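Local coordinates for Fe(2+) transporter FeoB (Legionella pneumophila, PDB 3IBY), which probably transports ferrous iron across the bacterial inner membrane in a GTP-driven uptake system, the chain here being its cytosolic part with the GTP-binding G domain, at residues E37-G41 against E51-L55; Y84-N89 against L106-P112; D92-L96 against I122-I128. All blocks are in the same frame, centred on the assembly; numbering follows the deposited sequence.

Interaction 1: E37-G41 against E51-L55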
ATOM      1  N   GLU A  37      -9.592  13.464 -11.124  1.00 12.09           N
ATOM      2  CA  GLU A  37      -9.044  14.670 -10.542  1.00 11.41           C
ATOM      3  C   GLU A  37      -7.908  14.271  -9.682  1.00 11.19           C
ATOM      4  O   GLU A  37      -7.984  13.274  -8.998  1.00 11.61           O
ATOM      5  CB  GLU A  37     -10.130  15.431  -9.770  1.00 11.31           C
ATOM      6  CG  GLU A  37     -11.256  15.890 -10.742  1.00 12.37           C
ATOM      7  CD  GLU A  37     -12.279  16.830 -10.154  1.00 15.45           C
ATOM      8  OE1 GLU A  37     -12.512  16.774  -8.920  1.00 22.84           O
ATOM      9  OE2 GLU A  37     -12.869  17.623 -10.921  1.00 16.73           O
ATOM     10  N   LYS A  38      -6.809  14.998  -9.747  1.00 11.79           N
ATOM     11  CA  LYS A  38      -5.661  14.681  -8.892  1.00 12.61           C
ATOM     12  C   LYS A  38      -5.588  15.748  -7.841  1.00 12.78           C
ATOM     13  O   LYS A  38      -5.782  16.907  -8.147  1.00 13.57           O
ATOM     14  CB  LYS A  38      -4.404  14.644  -9.752  1.00 12.53           C
ATOM     15  CG  LYS A  38      -3.098  14.491  -9.049  1.00 11.74           C
ATOM     16  CD  LYS A  38      -1.937  14.638 -10.047  1.00 11.65           C
ATOM     17  CE  LYS A  38      -0.545  14.527  -9.373  1.00 12.41           C
ATOM     18  NZ  LYS A  38       0.470  13.980 -10.262  1.00 11.08           N
ATOM     19  N   LYS A  39      -5.323  15.385  -6.599  1.00 13.82           N
ATOM     20  CA  LYS A  39      -5.159  16.402  -5.550  1.00 14.21           C
ATOM     21  C   LYS A  39      -3.747  16.308  -5.083  1.00 14.03           C
ATOM     22  O   LYS A  39      -3.260  15.203  -4.781  1.00 13.91           O
ATOM     23  CB  LYS A  39      -6.079  16.155  -4.370  1.00 14.68           C
ATOM     24  CG  LYS A  39      -7.549  16.663  -4.538  1.00 17.36           C
ATOM     25  CD  LYS A  39      -8.507  15.599  -5.123  1.00 20.11           C
ATOM     26  CE  LYS A  39      -9.954  15.731  -4.554  1.00 22.83           C
ATOM     27  NZ  LYS A  39     -10.192  14.888  -3.307  1.00 24.66           N
ATOM     28  N   THR A  40      -3.073  17.455  -5.039  1.00 13.53           N
ATOM     29  CA  THR A  40      -1.699  17.509  -4.559  1.00 13.25           C
ATOM     30  C   THR A  40      -1.654  18.585  -3.491  1.00 13.53           C
ATOM     31  O   THR A  40      -2.437  19.511  -3.515  1.00 13.70           O
ATOM     32  CB  THR A  40      -0.705  17.813  -5.696  1.00 13.41           C
ATOM     33  OG1 THR A  40      -1.113  19.021  -6.374  1.00 14.32           O
ATOM     34  CG2 THR A  40      -0.599  16.609  -6.716  1.00 11.30           C
ATOM     35  N   GLY A  41      -0.772  18.424  -2.521  1.00 13.90           N
ATOM     36  CA  GLY A  41      -0.498  19.476  -1.559  1.00 13.93           C
ATOM     37  C   GLY A  41       0.866  19.360  -0.854  1.00 14.08           C
ATOM     38  O   GLY A  41       1.674  18.486  -1.141  1.00 13.53           O
ATOM     39  N   GLU A  51       5.904  17.189   0.147  1.00 11.63           N
ATOM     40  CA  GLU A  51       4.891  17.251  -0.889  1.00 12.65           C
ATOM     41  C   GLU A  51       4.137  15.952  -0.814  1.00 12.11           C
ATOM     42  O   GLU A  51       4.716  14.927  -0.461  1.00 11.47           O
ATOM     43  CB  GLU A  51       5.506  17.414  -2.271  1.00 13.93           C
ATOM     44  CG  GLU A  51       6.672  18.366  -2.338  1.00 15.75           C
ATOM     45  CD  GLU A  51       7.262  18.457  -3.731  1.00 20.30           C
ATOM     46  OE1 GLU A  51       8.023  17.503  -4.109  1.00 21.27           O
ATOM     47  OE2 GLU A  51       6.975  19.488  -4.420  1.00 21.95           O
ATOM     48  N   ILE A  52       2.853  16.014  -1.134  1.00 11.71           N
ATOM     49  CA  ILE A  52       1.945  14.886  -0.999  1.00 11.73           C
ATOM     50  C   ILE A  52       1.042  14.784  -2.208  1.00 11.06           C
ATOM     51  O   ILE A  52       0.428  15.805  -2.638  1.00 10.61           O
ATOM     52  CB  ILE A  52       1.017  14.957   0.245  1.00 11.85           C
ATOM     53  CG1 ILE A  52       1.806  14.843   1.512  1.00 13.62           C
ATOM     54  CG2 ILE A  52       0.000  13.789   0.258  1.00 11.31           C
ATOM     55  CD1 ILE A  52       1.193  13.943   2.537  1.00 14.61           C
ATOM     56  N   THR A  53       0.962  13.555  -2.723  1.00 10.16           N
ATOM     57  CA  THR A  53       0.069  13.264  -3.780  1.00 10.62           C
ATOM     58  C   THR A  53      -0.931  12.258  -3.281  1.00 11.19           C
ATOM     59  O   THR A  53      -0.570  11.161  -2.775  1.00 12.27           O
ATOM     60  CB  THR A  53       0.777  12.755  -4.989  1.00 10.89           C
ATOM     61  OG1 THR A  53       1.719  13.741  -5.461  1.00 11.17           O
ATOM     62  CG2 THR A  53      -0.234  12.474  -6.054  1.00 10.82           C
ATOM     63  N   ASP A  54      -2.198  12.633  -3.398  1.00 10.88           N
ATOM     64  CA  ASP A  54      -3.249  11.737  -3.016  1.00 11.77           C
ATOM     65  C   ASP A  54      -3.546  10.741  -4.121  1.00 11.83           C
ATOM     66  O   ASP A  54      -3.789  11.161  -5.255  1.00 12.58           O
ATOM     67  CB  ASP A  54      -4.537  12.494  -2.752  1.00 11.40           C
ATOM     68  CG  ASP A  54      -5.541  11.654  -2.038  1.00 13.05           C
ATOM     69  OD1 ASP A  54      -5.161  10.624  -1.380  1.00 14.40           O
ATOM     70  OD2 ASP A  54      -6.707  12.057  -2.077  1.00 15.73           O
ATOM     71  N   LEU A  55      -3.587   9.441  -3.788  1.00 11.57           N
ATOM     72  CA  LEU A  55      -4.028   8.431  -4.766  1.00 10.70           C
ATOM     73  C   LEU A  55      -5.399   7.988  -4.463  1.00  9.67           C
ATOM     74  O   LEU A  55      -5.720   7.871  -3.321  1.00  8.90           O
ATOM     75  CB  LEU A  55      -3.156   7.206  -4.760  1.00 10.70           C
ATOM     76  CG  LEU A  55      -1.722   7.473  -5.126  1.00 10.85           C
ATOM     77  CD1 LEU A  55      -1.150   6.154  -5.409  1.00 10.37           C
ATOM     78  CD2 LEU A  55      -1.583   8.495  -6.338  1.00 11.15           C
TER
HETATM   79  O   HOH W   1      -5.823  12.218  -6.427  1.00  7.29           O

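Interaction 2: Y84-N89 against L106-P112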
ATOM      1  N   TYR A  84       8.623   9.203  -6.008  1.00 11.24           N
ATOM      2  CA  TYR A  84       8.260   9.460  -4.636  1.00 10.32           C
ATOM      3  C   TYR A  84       9.249   8.814  -3.662  1.00 10.74           C
ATOM      4  O   TYR A  84       9.874   7.797  -3.972  1.00 11.38           O
ATOM      5  CB  TYR A  84       6.848   8.921  -4.408  1.00 10.92           C
ATOM      6  CG  TYR A  84       6.640   7.434  -4.662  1.00 10.54           C
ATOM      7  CD1 TYR A  84       6.312   6.946  -5.941  1.00 11.11           C
ATOM      8  CD2 TYR A  84       6.735   6.516  -3.628  1.00 10.34           C
ATOM      9  CE1 TYR A  84       6.109   5.584  -6.166  1.00  9.13           C
ATOM     10  CE2 TYR A  84       6.526   5.161  -3.850  1.00  9.24           C
ATOM     11  CZ  TYR A  84       6.228   4.705  -5.118  1.00  9.21           C
ATOM     12  OH  TYR A  84       6.032   3.357  -5.304  1.00  9.15           O
ATOM     13  N   ASP A  85       9.381   9.404  -2.478  1.00 10.90           N
ATOM     14  CA  ASP A  85      10.363   8.987  -1.503  1.00 10.98           C
ATOM     15  C   ASP A  85       9.746   8.053  -0.498  1.00 11.53           C
ATOM     16  O   ASP A  85      10.434   7.187   0.029  1.00 11.92           O
ATOM     17  CB  ASP A  85      10.977  10.201  -0.782  1.00 10.81           C
ATOM     18  CG  ASP A  85      11.661  11.148  -1.735  1.00  9.96           C
ATOM     19  OD1 ASP A  85      12.584  10.672  -2.440  1.00  6.70           O
ATOM     20  OD2 ASP A  85      11.251  12.340  -1.796  1.00  7.15           O
ATOM     21  N   CYS A  86       8.469   8.229  -0.194  1.00 12.18           N
ATOM     22  CA  CYS A  86       7.819   7.279   0.730  1.00 13.27           C
ATOM     23  C   CYS A  86       6.306   7.212   0.565  1.00 12.80           C
ATOM     24  O   CYS A  86       5.725   8.056  -0.138  1.00 13.40           O
ATOM     25  CB  CYS A  86       8.147   7.674   2.161  1.00 13.94           C
ATOM     26  SG  CYS A  86       7.598   9.323   2.406  1.00 14.86           S
ATOM     27  N   ILE A  87       5.681   6.218   1.207  1.00 12.34           N
ATOM     28  CA  ILE A  87       4.203   6.076   1.197  1.00 12.30           C
ATOM     29  C   ILE A  87       3.625   6.180   2.586  1.00 11.57           C
ATOM     30  O   ILE A  87       4.161   5.622   3.550  1.00 11.75           O
ATOM     31  CB  ILE A  87       3.748   4.727   0.623  1.00 12.55           C
ATOM     32  CG1 ILE A  87       4.149   4.609  -0.848  1.00 13.75           C
ATOM     33  CG2 ILE A  87       2.250   4.543   0.743  1.00 12.08           C
ATOM     34  CD1 ILE A  87       4.547   3.145  -1.237  1.00 13.98           C
ATOM     35  N   ILE A  88       2.516   6.893   2.660  1.00 10.69           N
ATOM     36  CA  ILE A  88       1.706   6.957   3.845  1.00 10.66           C
ATOM     37  C   ILE A  88       0.479   6.123   3.552  1.00 12.02           C
ATOM     38  O   ILE A  88      -0.456   6.536   2.802  1.00 13.50           O
ATOM     39  CB  ILE A  88       1.259   8.390   4.204  1.00 10.07           C
ATOM     40  CG1 ILE A  88       2.465   9.290   4.437  1.00  9.51           C
ATOM     41  CG2 ILE A  88       0.429   8.373   5.462  1.00  7.53           C
ATOM     42  CD1 ILE A  88       2.057  10.783   4.543  1.00 10.21           C
ATOM     43  N   ASN A  89       0.490   4.923   4.106  1.00 12.21           N
ATOM     44  CA  ASN A  89      -0.599   4.002   3.934  1.00 11.77           C
ATOM     45  C   ASN A  89      -1.581   4.301   5.058  1.00 12.04           C
ATOM     46  O   ASN A  89      -1.300   4.087   6.241  1.00 11.73           O
ATOM     47  CB  ASN A  89      -0.027   2.594   3.981  1.00 11.60           C
ATOM     48  CG  ASN A  89      -1.073   1.522   3.933  1.00 12.35           C
ATOM     49  OD1 ASN A  89      -2.212   1.741   3.476  1.00 13.33           O
ATOM     50  ND2 ASN A  89      -0.698   0.335   4.405  1.00  8.18           N
ATOM     51  N   LEU A 106       1.834  -3.085  -1.109  1.00 10.06           N
ATOM     52  CA  LEU A 106       2.717  -1.892  -1.052  1.00  9.35           C
ATOM     53  C   LEU A 106       4.121  -2.169  -0.534  1.00  9.58           C
ATOM     54  O   LEU A 106       5.081  -1.674  -1.075  1.00 10.01           O
ATOM     55  CB  LEU A 106       2.096  -0.859  -0.135  1.00  8.61           C
ATOM     56  CG  LEU A 106       0.746  -0.246  -0.495  1.00  9.00           C
ATOM     57  CD1 LEU A 106       0.352   0.787   0.610  1.00  8.91           C
ATOM     58  CD2 LEU A 106       0.735   0.428  -1.868  1.00  7.07           C
ATOM     59  N   PHE A 107       4.225  -2.938   0.546  1.00 10.59           N
ATOM     60  CA  PHE A 107       5.511  -3.440   1.077  1.00 11.31           C
ATOM     61  C   PHE A 107       6.351  -4.180   0.063  1.00 11.73           C
ATOM     62  O   PHE A 107       7.522  -4.376   0.295  1.00 13.23           O
ATOM     63  CB  PHE A 107       5.282  -4.478   2.184  1.00 11.27           C
ATOM     64  CG  PHE A 107       4.815  -3.913   3.484  1.00 12.31           C
ATOM     65  CD1 PHE A 107       4.458  -2.568   3.622  1.00 10.79           C
ATOM     66  CD2 PHE A 107       4.700  -4.747   4.589  1.00 14.01           C
ATOM     67  CE1 PHE A 107       4.060  -2.080   4.811  1.00  7.62           C
ATOM     68  CE2 PHE A 107       4.247  -4.242   5.795  1.00 11.62           C
ATOM     69  CZ  PHE A 107       3.935  -2.909   5.887  1.00  9.57           C
ATOM     70  N   GLU A 108       5.748  -4.665  -1.016  1.00 11.62           N
ATOM     71  CA  GLU A 108       6.488  -5.359  -2.067  1.00 10.94           C
ATOM     72  C   GLU A 108       7.101  -4.371  -3.068  1.00 10.83           C
ATOM     73  O   GLU A 108       7.745  -4.799  -4.001  1.00 10.71           O
ATOM     74  CB  GLU A 108       5.564  -6.361  -2.797  1.00 10.98           C
ATOM     75  CG  GLU A 108       4.670  -7.235  -1.877  1.00 10.68           C
ATOM     76  CD  GLU A 108       3.904  -8.347  -2.600  1.00 10.18           C
ATOM     77  OE1 GLU A 108       3.572  -8.214  -3.786  1.00  5.91           O
ATOM     78  OE2 GLU A 108       3.613  -9.398  -1.976  1.00 14.58           O
ATOM     79  N   LEU A 109       6.875  -3.066  -2.912  1.00 10.80           N
ATOM     80  CA  LEU A 109       7.571  -2.059  -3.749  1.00 11.32           C
ATOM     81  C   LEU A 109       9.037  -1.792  -3.312  1.00 11.91           C
ATOM     82  O   LEU A 109       9.858  -1.318  -4.073  1.00 12.35           O
ATOM     83  CB  LEU A 109       6.812  -0.724  -3.739  1.00 10.39           C
ATOM     84  CG  LEU A 109       5.448  -0.739  -4.417  1.00 10.38           C
ATOM     85  CD1 LEU A 109       4.540   0.371  -3.869  1.00  8.67           C
ATOM     86  CD2 LEU A 109       5.574  -0.644  -5.935  1.00  7.59           C
ATOM     87  N   GLY A 110       9.364  -2.059  -2.067  1.00 12.88           N
ATOM     88  CA  GLY A 110      10.685  -1.711  -1.579  1.00 13.27           C
ATOM     89  C   GLY A 110      10.881  -0.222  -1.394  1.00 13.04           C
ATOM     90  O   GLY A 110      11.998   0.260  -1.336  1.00 13.90           O
ATOM     91  N   LYS A 111       9.796   0.501  -1.271  1.00 12.88           N
ATOM     92  CA  LYS A 111       9.853   1.906  -1.011  1.00 13.29           C
ATOM     93  C   LYS A 111       9.386   2.015   0.439  1.00 12.97           C
ATOM     94  O   LYS A 111       8.572   1.185   0.866  1.00 13.82           O
ATOM     95  CB  LYS A 111       8.874   2.635  -1.968  1.00 13.86           C
ATOM     96  CG  LYS A 111       9.456   3.870  -2.679  1.00 14.58           C
ATOM     97  CD  LYS A 111       9.755   3.614  -4.140  1.00 14.87           C
ATOM     98  CE  LYS A 111      10.486   4.789  -4.768  1.00 16.13           C
ATOM     99  NZ  LYS A 111      11.251   5.576  -3.755  1.00 16.87           N
ATOM    100  N   PRO A 112       9.856   3.025   1.189  1.00 12.37           N
ATOM    101  CA  PRO A 112       9.439   3.298   2.589  1.00 12.48           C
ATOM    102  C   PRO A 112       7.938   3.486   2.797  1.00 12.53           C
ATOM    103  O   PRO A 112       7.311   4.218   2.039  1.00 13.42           O
ATOM    104  CB  PRO A 112      10.119   4.634   2.928  1.00 12.40           C
ATOM    105  CG  PRO A 112      11.305   4.722   2.006  1.00 12.97           C
ATOM    106  CD  PRO A 112      10.888   3.968   0.729  1.00 12.80           C
TER

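Interaction 3: D92-L96 against I122-I128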
ATOM      1  N   ASP A  92      -7.971   2.074   7.946  1.00 13.59           N
ATOM      2  CA  ASP A  92      -9.151   2.245   8.804  1.00 13.55           C
ATOM      3  C   ASP A  92      -9.112   1.164   9.880  1.00 12.90           C
ATOM      4  O   ASP A  92      -9.269   0.002   9.573  1.00 12.79           O
ATOM      5  CB  ASP A  92     -10.454   2.128   7.983  1.00 13.29           C
ATOM      6  CG  ASP A  92     -11.728   2.360   8.837  1.00 14.54           C
ATOM      7  OD1 ASP A  92     -11.585   2.401  10.072  1.00 16.50           O
ATOM      8  OD2 ASP A  92     -12.871   2.501   8.295  1.00 14.09           O
ATOM      9  N   ALA A  93      -8.968   1.556  11.147  1.00 13.30           N
ATOM     10  CA  ALA A  93      -8.887   0.589  12.281  1.00 13.25           C
ATOM     11  C   ALA A  93     -10.060  -0.370  12.334  1.00 13.10           C
ATOM     12  O   ALA A  93      -9.959  -1.491  12.812  1.00 14.56           O
ATOM     13  CB  ALA A  93      -8.744   1.318  13.590  1.00 12.60           C
ATOM     14  N   CYS A  94     -11.173   0.049  11.801  1.00 13.08           N
ATOM     15  CA  CYS A  94     -12.352  -0.754  11.891  1.00 14.21           C
ATOM     16  C   CYS A  94     -12.390  -1.855  10.828  1.00 14.14           C
ATOM     17  O   CYS A  94     -13.302  -2.677  10.823  1.00 15.41           O
ATOM     18  CB  CYS A  94     -13.597   0.143  11.708  1.00 14.84           C
ATOM     19  SG  CYS A  94     -13.732   1.559  12.852  1.00 15.64           S
ATOM     20  N   HIS A  95     -11.478  -1.846   9.868  1.00 13.31           N
ATOM     21  CA  HIS A  95     -11.545  -2.854   8.815  1.00 12.40           C
ATOM     22  C   HIS A  95     -10.149  -3.210   8.482  1.00 12.45           C
ATOM     23  O   HIS A  95      -9.762  -3.144   7.313  1.00 14.37           O
ATOM     24  CB  HIS A  95     -12.263  -2.321   7.577  1.00 11.79           C
ATOM     25  CG  HIS A  95     -13.682  -1.941   7.838  1.00 11.10           C
ATOM     26  ND1 HIS A  95     -14.101  -0.632   7.862  1.00  9.68           N
ATOM     27  CD2 HIS A  95     -14.766  -2.690   8.156  1.00  9.64           C
ATOM     28  CE1 HIS A  95     -15.397  -0.592   8.117  1.00 10.52           C
ATOM     29  NE2 HIS A  95     -15.823  -1.825   8.303  1.00 10.51           N
ATOM     30  N   LEU A  96      -9.407  -3.562   9.529  1.00 11.58           N
ATOM     31  CA  LEU A  96      -7.992  -3.832   9.477  1.00 10.97           C
ATOM     32  C   LEU A  96      -7.691  -4.937   8.497  1.00 10.89           C
ATOM     33  O   LEU A  96      -6.894  -4.763   7.596  1.00 11.77           O
ATOM     34  CB  LEU A  96      -7.501  -4.214  10.873  1.00 10.82           C
ATOM     35  CG  LEU A  96      -5.992  -4.229  11.075  1.00 11.35           C
ATOM     36  CD1 LEU A  96      -5.416  -2.816  10.822  1.00  8.88           C
ATOM     37  CD2 LEU A  96      -5.636  -4.800  12.465  1.00  8.41           C
ATOM     38  N   ILE A 122     -13.672   5.544  16.356  1.00 12.13           N
ATOM     39  CA  ILE A 122     -14.795   4.702  15.911  1.00 12.16           C
ATOM     40  C   ILE A 122     -14.479   3.266  16.257  1.00 11.99           C
ATOM     41  O   ILE A 122     -15.344   2.526  16.683  1.00 11.77           O
ATOM     42  CB  ILE A 122     -15.094   4.784  14.402  1.00 12.34           C
ATOM     43  CG1 ILE A 122     -15.172   6.239  13.916  1.00 12.43           C
ATOM     44  CG2 ILE A 122     -16.405   4.033  14.099  1.00 11.64           C
ATOM     45  CD1 ILE A 122     -16.272   7.061  14.506  1.00 11.29           C
ATOM     46  N   ALA A 123     -13.227   2.885  16.037  1.00 12.61           N
ATOM     47  CA  ALA A 123     -12.681   1.602  16.482  1.00 12.73           C
ATOM     48  C   ALA A 123     -13.017   1.299  17.920  1.00 13.26           C
ATOM     49  O   ALA A 123     -13.457   0.201  18.222  1.00 13.71           O
ATOM     50  CB  ALA A 123     -11.173   1.607  16.340  1.00 12.86           C
ATOM     51  N   GLU A 124     -12.766   2.265  18.807  1.00 13.70           N
ATOM     52  CA  GLU A 124     -13.019   2.096  20.240  1.00 13.71           C
ATOM     53  C   GLU A 124     -14.512   1.998  20.582  1.00 13.13           C
ATOM     54  O   GLU A 124     -14.905   1.170  21.429  1.00 12.95           O
ATOM     55  CB  GLU A 124     -12.416   3.254  21.040  1.00 13.94           C
ATOM     56  CG  GLU A 124     -12.539   3.006  22.596  1.00 16.57           C
ATOM     57  CD  GLU A 124     -12.229   4.241  23.451  1.00 18.37           C
ATOM     58  OE1 GLU A 124     -12.431   5.382  22.989  1.00 20.87           O
ATOM     59  OE2 GLU A 124     -11.783   4.071  24.600  1.00 21.03           O
ATOM     60  N   HIS A 125     -15.308   2.885  19.967  1.00 12.12           N
ATOM     61  CA  HIS A 125     -16.766   2.892  20.083  1.00 11.14           C
ATOM     62  C   HIS A 125     -17.354   1.555  19.692  1.00 11.22           C
ATOM     63  O   HIS A 125     -18.327   1.113  20.284  1.00 11.36           O
ATOM     64  CB  HIS A 125     -17.350   3.965  19.171  1.00 10.96           C
ATOM     65  CG  HIS A 125     -18.846   3.978  19.119  1.00 10.76           C
ATOM     66  ND1 HIS A 125     -19.625   4.463  20.149  1.00 12.40           N
ATOM     67  CD2 HIS A 125     -19.704   3.581  18.151  1.00  8.95           C
ATOM     68  CE1 HIS A 125     -20.899   4.355  19.817  1.00 11.88           C
ATOM     69  NE2 HIS A 125     -20.971   3.834  18.604  1.00 10.92           N
ATOM     70  N   ARG A 126     -16.769   0.896  18.695  1.00 11.34           N
ATOM     71  CA  ARG A 126     -17.250  -0.446  18.277  1.00 11.52           C
ATOM     72  C   ARG A 126     -16.636  -1.609  19.072  1.00 11.36           C
ATOM     73  O   ARG A 126     -16.846  -2.778  18.743  1.00 10.64           O
ATOM     74  CB  ARG A 126     -17.019  -0.637  16.777  1.00 11.58           C
ATOM     75  CG  ARG A 126     -17.761   0.397  15.956  1.00 10.76           C
ATOM     76  CD  ARG A 126     -17.435   0.180  14.547  1.00 10.11           C
ATOM     77  NE  ARG A 126     -18.043   1.160  13.677  1.00  9.27           N
ATOM     78  CZ  ARG A 126     -17.966   1.113  12.351  1.00  9.51           C
ATOM     79  NH1 ARG A 126     -17.296   0.132  11.744  1.00 11.75           N
ATOM     80  NH2 ARG A 126     -18.541   2.062  11.625  1.00  7.74           N
ATOM     81  N   GLY A 127     -15.914  -1.267  20.140  1.00 11.98           N
ATOM     82  CA  GLY A 127     -15.222  -2.235  20.977  1.00 12.19           C
ATOM     83  C   GLY A 127     -14.118  -2.968  20.246  1.00 12.29           C
ATOM     84  O   GLY A 127     -13.900  -4.141  20.514  1.00 13.28           O
ATOM     85  N   ILE A 128     -13.444  -2.298  19.313  1.00 12.37           N
ATOM     86  CA  ILE A 128     -12.295  -2.875  18.607  1.00 12.85           C
ATOM     87  C   ILE A 128     -11.013  -2.366  19.265  1.00 13.06           C
ATOM     88  O   ILE A 128     -10.785  -1.157  19.400  1.00 12.33           O
ATOM     89  CB  ILE A 128     -12.255  -2.540  17.079  1.00 12.78           C
ATOM     90  CG1 ILE A 128     -13.548  -2.996  16.365  1.00 13.84           C
ATOM     91  CG2 ILE A 128     -11.077  -3.231  16.432  1.00 11.68           C
ATOM     92  CD1 ILE A 128     -13.805  -2.386  14.935  1.00 12.44           C
TER

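Interaction 1: E37-G41 against E51-L55
Strands 37-41 and 51-54 run antiparallel, their short axes 163° apart in direction and 4.9 Å at closest approach. G41 and I52 form a hydrogen-bonded pair: G41 N donates to I52 O (2.9 Å) and I52 N to G41 O (2.7 Å). T40 faces T53 as a non-hydrogen-bonded pair (CA to CA 4.7 Å), with T40 CA 3.3 Å from I52 O. D54 N reaches K39 O at 3.1 Å, and beyond it a water bridges K39 N (3.2 Å) and D54 O (2.6 Å). Strands 37-45 and 48-54 form a beta hairpin in the G domain sheet, between strands 26-30 and 3-8; the second ends at D54, which with L55 belongs to a predicted GTP site. T40 CG2 meets T53 OG1 at 3.9 Å, and the extended K38 lays its CE 3.9 Å from T53 CG2. K39 CB and D54 CB lie 4.3 Å apart, while the D54 carboxylate forms a salt bridge with P-loop K14.

Interaction 2: Y84-N89 against L106-P112
K111, Y84 and I87 bury the largest areas here, closely followed by P112. The K111 side chain runs across one face of the Y84 ring: CE sits 4.3 Å from the ring centroid in a CH-pi contact, and NZ, 5.0 Å from the centroid and 25° off the ring normal, makes a cation-pi interaction. The ammonium group also donates a hydrogen bond to the backbone, K111 NZ to Y84 O at 2.6 Å, so a single lysine grips both the ring and the main chain of Y84, two residues before strand 86-92. At the far end of the ring, Y84 OH lies 3.6 Å from L109 CD1 and bonds to the backbone of V79. I87 fills the space beside this pair, with I87 CD1 3.8 Å from L109 CD1 and I87 CG2 4.2 Å from L106 CD1. I87 N donates to P112 O at 2.7 Å. Next to it, C86 CB packs on P112 CB at 3.7 Å. A type I turn from L106 to L109, closed by L109 N to L106 O (2.9 Å), brings both leucines to I87. The turn and loop link helix 96-106 to strand 113-118, completing a right-handed beta-alpha-beta crossover of the P-loop GTPase fold; strand 3-8 flanks strand 86-92 on its other edge, and helix 197-209 touches the loop at E108 and L109.

Interaction 3: D92-L96 against I122-I128
C94 lays its thiol against the start of segment 122-128, with C94 SG 3.5 Å from A123 N and 3.8 Å from I122 CB. The same sulfur lies over one face of the R126 guanidinium, and C94 CB is 3.7 Å from R126 NH1, so the exposed, extended arginine lies across the cysteine. Deeper in, two small residues allow a close approach: A93 CB and A123 CB are 3.7 Å apart. I128 completes the apolar patch, its CD1 3.7 Å from C94 CA and 4.1 Å from C94 CB. No hydrogen bond joins the two segments; the contacts between them are van der Waals ones. Each is instead shaped by its own bonds. D92 OD1 accepts from C94 N (2.9 Å) in an Asx turn, and H95 N bonds to D92 O (2.9 Å), which folds the chain from strand 86-92 into helix 96-106, with H95 at the N-cap position. Across the gap, helix 120-125 ends in a Schellman motif: I128 N donates to A123 O (2.7 Å) and G127 N to E124 O (2.9 Å), with G127 at positive phi. The turn directs the I128 side chain toward C94. The contact sets the loop from strand 86-92 to helix 96-106 against the C-terminal end of helix 120-125 and the turn that follows it. The predicted GTP-binding residues N118 to D121 run into the start of that helix, at the place of the NKxD motif of related GTPases. H95 lies at the outer border, its CE1 4.2 Å from R126 NH1.

Interaction 2 is the buried one, its centre about 7 Å from the centre of the chain, whereas interactions 1 and 3 are partly buried, their centres about 16 and 20 Å from it. Interactions 1 and 2 reach the same mixed sheet and touch through I52 CD1 and I88 CD1, 3.8 Å apart. Interactions 2 and 3 cross along the chain, yet their centres lie about 25 Å apart, one along the first half of strand 86-92, the other just past its C-terminal end. The chemistry follows place: backbone pairing between neighbouring strands in 37-41 with 51-55, a lysine-tyrosine contact, a backbone hydrogen bond and aliphatic packing in interaction 2, and side-chain packing without cross-segment hydrogen bonds in interaction 3.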